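Local coordinates for metallophosphoesterase TT1561-like domain-containing protein (Aquifex aeolicus, PDB 2YVT) that is of unknown function but belongs to the calcineurin-like metallophosphoesterase superfamily, and so probably hydrolyses phosphate esters at a metal centre, at residues A128-R131 and G132-V136; I185-F188 and V189-P193. All coordinates share one frame; numbering follows the deposited sequence.

Contact 1: A128-R131 and G132-V136; sequences AGWR and GEFEV
Ala128 pairs with Val136 and Trp130 with Phe134 as antiparallel hydrogen-bonded pairs, and the axes of the two short strands come within 4.6 Å at an angle of 144°. Val136 N meets Ala128 O in a short, nearly straight bond of 2.7 Å. Trp130 O takes two N-H groups, from Phe134 N at 3.1 Å within the carbonyl plane and from Glu133 N tilted from that plane, so two consecutive residues, Glu133 and Phe134, face Trp130. On the same sheet face the two large rings lie side by side. Trp130 holds CG anti to its backbone N (chi1 173°), which swings the six-membered ring along the phenyl group, and CE3 comes to 3.4 Å from Phe134 CD2. The planes differ by 29° and their centroids are 5.0 Å apart, so overlap is slight; Glu133 CG leans on the opposite face of the Phe134 ring. Farther along the sheet face that carries both rings, Trp130 CB rests on CG2 of Val136, whose beta-branched side chain suits an extended strand. Gly132 turns the chain at positive phi, a conformation that glycine adopts easily. Glu133 carries its carboxylate away from residues 128-131 to a salt bridge with Arg175 of strand 175-180, the next strand of the sheet. The whole is a tight beta-hairpin with a classic beta bulge beside its turn, at one end of strand 134-144 in this calcineurin-like fold.

Contact 2: I185-F188 and V189-P193; sequences IGEF and VDRTP
Arg191 reaches back to Glu187 and grips its carbonyl oxygen side-on with two nitrogens, NE at 2.9 Å from Glu187 O and NH2 at 3.1 Å from the same Glu187 O. The oxygen lies 3° out of the guanidinium plane; NH2 approaches it on a lone pair, whereas NE comes from above the carbonyl plane. A bend at chi3 (-68°) folds the long chain back far enough for this. Beside it, the N-H of Gly186 comes to Asp190 OD1 (Gly186 N to OD1 3.0 Å) from above the carboxylate plane, while Ile185 CD1 lies against Asp190 OD2. Gly186 suits its place because a beta carbon would run into Val189 CG2. Beside these bonds lies a type I beta turn from Phe188 to Arg191, closed by Arg191 N on Phe188 O at 3.2 Å, within the loop that follows strand 175-180 in this metallophosphoesterase-like fold. Were Arg191 replaced by an alanine, Glu187 O would probably lose both side-chain donors, leaving the 187-188 peptide less firmly fixed against the turn. Farther out, Arg191 NH1 bonds to Pro196 O, and the aspartate is held at both oxygens, OD1 by His198 ND1 and OD2 by Gly200 N. The carboxylate of Glu226 receives the backbone N-H groups of Glu187, Phe188 and Val189, and Val189 O takes a bond from Asn235 ND2.

How the contacts relate
Strand 126-130 leads into contact 1, which closes the short hairpin turn to strand 134-144, in a mixed sheet where 175-180 also pairs with 134-144. Its Ala128 and Val136 touch Phe93 of strand 91-95, in the other sheet. The chain then passes through strand 155-157 and helix 158-164 and runs along strand 175-180 before entering the loop of contact 2, which closes a turn of its own ahead of helix 202-211. The two contacts stand in series, neither nesting nor crossing, their centres about 28 Å apart. Strand 175-180 relates them: residues 132-136 bond to it directly, whereas 185-193 follow it and reach strands 224-228 and 231-235 through Glu226 and Asn235.

Contact 1: A128-R131 and G132-V136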
ATOM      1  N   ALA A 128      -5.650  -4.908  11.792  1.00 13.41           N
ATOM      2  CA  ALA A 128      -5.258  -4.481  13.119  1.00 13.17           C
ATOM      3  C   ALA A 128      -6.296  -3.506  13.644  1.00 13.99           C
ATOM      4  O   ALA A 128      -6.839  -2.692  12.890  1.00 14.83           O
ATOM      5  CB  ALA A 128      -3.907  -3.828  13.075  1.00 15.02           C
ATOM      6  N   GLY A 129      -6.577  -3.595  14.939  1.00 15.08           N
ATOM      7  CA  GLY A 129      -7.419  -2.592  15.586  1.00 16.11           C
ATOM      8  C   GLY A 129      -6.606  -1.338  15.849  1.00 17.97           C
ATOM      9  O   GLY A 129      -5.393  -1.413  16.057  1.00 19.82           O
ATOM     10  N   TRP A 130      -7.263  -0.181  15.830  1.00 19.31           N
ATOM     11  CA  TRP A 130      -6.588   1.083  16.136  1.00 21.45           C
ATOM     12  C   TRP A 130      -7.442   1.933  17.068  1.00 22.42           C
ATOM     13  O   TRP A 130      -8.610   2.201  16.775  1.00 20.39           O
ATOM     14  CB  TRP A 130      -6.233   1.837  14.843  1.00 25.33           C
ATOM     15  CG  TRP A 130      -5.671   3.226  15.039  1.00 25.78           C
ATOM     16  CD1 TRP A 130      -4.696   3.601  15.914  1.00 27.00           C
ATOM     17  CD2 TRP A 130      -6.041   4.412  14.319  1.00 26.78           C
ATOM     18  NE1 TRP A 130      -4.445   4.948  15.798  1.00 27.05           N
ATOM     19  CE2 TRP A 130      -5.253   5.470  14.825  1.00 27.38           C
ATOM     20  CE3 TRP A 130      -6.956   4.681  13.291  1.00 27.44           C
ATOM     21  CZ2 TRP A 130      -5.363   6.785  14.346  1.00 26.47           C
ATOM     22  CZ3 TRP A 130      -7.063   5.986  12.815  1.00 26.73           C
ATOM     23  CH2 TRP A 130      -6.268   7.020  13.343  1.00 26.46           C
ATOM     24  N   ARG A 131      -6.837   2.317  18.195  1.00 23.86           N
ATOM     25  CA  ARG A 131      -7.467   3.135  19.252  1.00 27.21           C
ATOM     26  C   ARG A 131      -8.847   2.634  19.706  1.00 27.84           C
ATOM     27  O   ARG A 131      -9.668   3.415  20.199  1.00 29.98           O
ATOM     28  CB  ARG A 131      -7.540   4.621  18.849  1.00 28.72           C
ATOM     29  CG  ARG A 131      -6.210   5.263  18.466  1.00 31.35           C
ATOM     30  CD  ARG A 131      -5.403   5.806  19.647  1.00 33.15           C
ATOM     31  NE  ARG A 131      -4.129   6.375  19.197  1.00 34.46           N
ATOM     32  CZ  ARG A 131      -3.941   7.648  18.849  1.00 35.24           C
ATOM     33  NH1 ARG A 131      -4.941   8.520  18.901  1.00 35.35           N
ATOM     34  NH2 ARG A 131      -2.742   8.054  18.446  1.00 35.56           N
ATOM     35  N   GLY A 132      -9.099   1.337  19.540  1.00 27.55           N
ATOM     36  CA  GLY A 132     -10.364   0.732  19.950  1.00 27.50           C
ATOM     37  C   GLY A 132     -11.589   1.149  19.154  1.00 27.52           C
ATOM     38  O   GLY A 132     -12.708   0.731  19.467  1.00 28.48           O
ATOM     39  N   GLU A 133     -11.385   1.964  18.118  1.00 26.34           N
ATOM     40  CA  GLU A 133     -12.496   2.511  17.330  1.00 26.85           C
ATOM     41  C   GLU A 133     -12.481   2.088  15.859  1.00 22.38           C
ATOM     42  O   GLU A 133     -13.525   2.085  15.202  1.00 21.38           O
ATOM     43  CB  GLU A 133     -12.536   4.041  17.433  1.00 28.31           C
ATOM     44  CG  GLU A 133     -13.784   4.680  16.796  1.00 31.05           C
ATOM     45  CD  GLU A 133     -14.080   6.085  17.304  1.00 30.80           C
ATOM     46  OE1 GLU A 133     -13.471   6.497  18.321  1.00 33.76           O
ATOM     47  OE2 GLU A 133     -14.931   6.773  16.686  1.00 32.68           O
ATOM     48  N   PHE A 134     -11.304   1.739  15.346  1.00 19.69           N
ATOM     49  CA  PHE A 134     -11.176   1.373  13.937  1.00 17.18           C
ATOM     50  C   PHE A 134     -10.649  -0.038  13.794  1.00 15.60           C
ATOM     51  O   PHE A 134      -9.924  -0.524  14.665  1.00 15.25           O
ATOM     52  CB  PHE A 134     -10.217   2.323  13.198  1.00 16.66           C
ATOM     53  CG  PHE A 134     -10.645   3.768  13.209  1.00 16.19           C
ATOM     54  CD1 PHE A 134     -11.417   4.287  12.166  1.00 16.60           C
ATOM     55  CD2 PHE A 134     -10.268   4.611  14.247  1.00 17.03           C
ATOM     56  CE1 PHE A 134     -11.812   5.622  12.167  1.00 16.78           C
ATOM     57  CE2 PHE A 134     -10.663   5.953  14.257  1.00 17.92           C
ATOM     58  CZ  PHE A 134     -11.438   6.453  13.217  1.00 17.32           C
ATOM     59  N   GLU A 135     -11.028  -0.687  12.697  1.00 14.85           N
ATOM     60  CA  GLU A 135     -10.305  -1.849  12.199  1.00 15.62           C
ATOM     61  C   GLU A 135      -9.620  -1.414  10.913  1.00 13.66           C
ATOM     62  O   GLU A 135     -10.261  -0.860  10.014  1.00 14.40           O
ATOM     63  CB  GLU A 135     -11.235  -3.039  11.919  1.00 18.97           C
ATOM     64  CG  GLU A 135     -11.851  -3.692  13.171  1.00 23.20           C
ATOM     65  CD  GLU A 135     -10.870  -4.541  13.981  1.00 26.03           C
ATOM     66  OE1 GLU A 135      -9.663  -4.579  13.662  1.00 27.02           O
ATOM     67  OE2 GLU A 135     -11.317  -5.184  14.959  1.00 28.63           O
ATOM     68  N   VAL A 136      -8.316  -1.657  10.834  1.00 10.83           N
ATOM     69  CA  VAL A 136      -7.549  -1.310   9.643  1.00 10.88           C
ATOM     70  C   VAL A 136      -7.203  -2.596   8.912  1.00 11.07           C
ATOM     71  O   VAL A 136      -6.593  -3.491   9.489  1.00 12.02           O
ATOM     72  CB  VAL A 136      -6.275  -0.508   9.999  1.00 11.04           C
ATOM     73  CG1 VAL A 136      -5.610   0.041   8.740  1.00 12.05           C
ATOM     74  CG2 VAL A 136      -6.640   0.652  10.930  1.00 13.48           C
TER

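Contact 2: I185-F188 and V189-P193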
ATOM      1  N   ILE A 185     -11.529   1.502  -9.941  1.00  9.78           N
ATOM      2  CA  ILE A 185     -11.869   2.366 -11.070  1.00 11.48           C
ATOM      3  C   ILE A 185     -12.597   3.609 -10.552  1.00 11.27           C
ATOM      4  O   ILE A 185     -13.609   3.504  -9.857  1.00 12.25           O
ATOM      5  CB  ILE A 185     -12.777   1.629 -12.095  1.00 12.42           C
ATOM      6  CG1 ILE A 185     -12.190   0.264 -12.498  1.00 13.93           C
ATOM      7  CG2 ILE A 185     -13.056   2.524 -13.308  1.00 12.81           C
ATOM      8  CD1 ILE A 185     -10.833   0.309 -13.183  1.00 14.86           C
ATOM      9  N   GLY A 186     -12.065   4.781 -10.882  1.00 11.64           N
ATOM     10  CA  GLY A 186     -12.656   6.040 -10.454  1.00 12.88           C
ATOM     11  C   GLY A 186     -12.277   7.168 -11.388  1.00 13.06           C
ATOM     12  O   GLY A 186     -11.427   7.007 -12.266  1.00 13.34           O
ATOM     13  N   GLU A 187     -12.903   8.321 -11.194  1.00 14.08           N
ATOM     14  CA  GLU A 187     -12.617   9.477 -12.043  1.00 16.32           C
ATOM     15  C   GLU A 187     -11.171   9.948 -11.889  1.00 15.46           C
ATOM     16  O   GLU A 187     -10.523  10.346 -12.869  1.00 16.90           O
ATOM     17  CB  GLU A 187     -13.588  10.612 -11.720  1.00 17.90           C
ATOM     18  CG  GLU A 187     -13.468  11.815 -12.647  1.00 20.10           C
ATOM     19  CD  GLU A 187     -14.528  12.869 -12.404  1.00 20.14           C
ATOM     20  OE1 GLU A 187     -15.407  12.667 -11.539  1.00 22.21           O
ATOM     21  OE2 GLU A 187     -14.483  13.915 -13.097  1.00 23.32           O
ATOM     22  N   PHE A 188     -10.667   9.885 -10.655  1.00 14.28           N
ATOM     23  CA  PHE A 188      -9.358  10.434 -10.317  1.00 15.28           C
ATOM     24  C   PHE A 188      -8.437   9.405  -9.679  1.00 13.40           C
ATOM     25  O   PHE A 188      -7.225   9.416  -9.908  1.00 14.65           O
ATOM     26  CB  PHE A 188      -9.515  11.610  -9.349  1.00 17.39           C
ATOM     27  CG  PHE A 188     -10.387  12.723  -9.873  1.00 19.86           C
ATOM     28  CD1 PHE A 188      -9.935  13.552 -10.888  1.00 20.83           C
ATOM     29  CD2 PHE A 188     -11.652  12.936  -9.343  1.00 20.13           C
ATOM     30  CE1 PHE A 188     -10.741  14.581 -11.379  1.00 21.40           C
ATOM     31  CE2 PHE A 188     -12.467  13.970  -9.825  1.00 21.66           C
ATOM     32  CZ  PHE A 188     -12.005  14.783 -10.841  1.00 20.28           C
ATOM     33  N   VAL A 189      -9.011   8.527  -8.863  1.00 12.33           N
ATOM     34  CA  VAL A 189      -8.192   7.699  -7.976  1.00 10.97           C
ATOM     35  C   VAL A 189      -7.383   6.608  -8.680  1.00 11.20           C
ATOM     36  O   VAL A 189      -6.496   6.013  -8.069  1.00 11.62           O
ATOM     37  CB  VAL A 189      -9.008   7.106  -6.795  1.00 10.25           C
ATOM     38  CG1 VAL A 189      -9.543   8.228  -5.905  1.00 10.48           C
ATOM     39  CG2 VAL A 189     -10.130   6.194  -7.302  1.00 10.92           C
ATOM     40  N   ASP A 190      -7.685   6.331  -9.950  1.00 11.12           N
ATOM     41  CA  ASP A 190      -6.870   5.381 -10.708  1.00 12.43           C
ATOM     42  C   ASP A 190      -6.418   5.942 -12.053  1.00 12.94           C
ATOM     43  O   ASP A 190      -6.120   5.188 -12.982  1.00 13.06           O
ATOM     44  CB  ASP A 190      -7.571   4.019 -10.842  1.00 11.82           C
ATOM     45  CG  ASP A 190      -8.628   3.992 -11.930  1.00 12.92           C
ATOM     46  OD1 ASP A 190      -9.305   5.016 -12.144  1.00 12.82           O
ATOM     47  OD2 ASP A 190      -8.786   2.921 -12.550  1.00 13.80           O
ATOM     48  N   ARG A 191      -6.349   7.273 -12.128  1.00 12.89           N
ATOM     49  CA  ARG A 191      -5.979   7.952 -13.360  1.00 15.18           C
ATOM     50  C   ARG A 191      -4.995   9.097 -13.155  1.00 16.30           C
ATOM     51  O   ARG A 191      -4.841   9.621 -12.046  1.00 15.25           O
ATOM     52  CB  ARG A 191      -7.231   8.463 -14.073  1.00 16.19           C
ATOM     53  CG  ARG A 191      -8.177   7.346 -14.484  1.00 15.66           C
ATOM     54  CD  ARG A 191      -9.036   7.748 -15.680  1.00 16.53           C
ATOM     55  NE  ARG A 191      -9.978   8.801 -15.321  1.00 18.23           N
ATOM     56  CZ  ARG A 191     -10.823   9.373 -16.170  1.00 19.67           C
ATOM     57  NH1 ARG A 191     -10.851   8.996 -17.443  1.00 20.93           N
ATOM     58  NH2 ARG A 191     -11.639  10.324 -15.742  1.00 20.89           N
ATOM     59  N   THR A 192      -4.314   9.448 -14.244  1.00 18.27           N
ATOM     60  CA  THR A 192      -3.511  10.663 -14.336  1.00 21.15           C
ATOM     61  C   THR A 192      -4.018  11.433 -15.557  1.00 23.55           C
ATOM     62  O   THR A 192      -4.728  10.863 -16.392  1.00 23.06           O
ATOM     63  CB  THR A 192      -2.002  10.363 -14.527  1.00 21.45           C
ATOM     64  OG1 THR A 192      -1.770   9.829 -15.840  1.00 21.99           O
ATOM     65  CG2 THR A 192      -1.490   9.382 -13.475  1.00 22.31           C
ATOM     66  N   PRO A 193      -3.662  12.725 -15.673  1.00 25.48           N
ATOM     67  CA  PRO A 193      -4.044  13.481 -16.875  1.00 26.82           C
ATOM     68  C   PRO A 193      -3.401  13.008 -18.196  1.00 28.64           C
ATOM     69  O   PRO A 193      -3.837  13.435 -19.268  1.00 28.72           O
ATOM     70  CB  PRO A 193      -3.605  14.912 -16.546  1.00 27.15           C
ATOM     71  CG  PRO A 193      -3.445  14.940 -15.039  1.00 26.53           C
ATOM     72  CD  PRO A 193      -2.960  13.572 -14.692  1.00 25.37           C
TER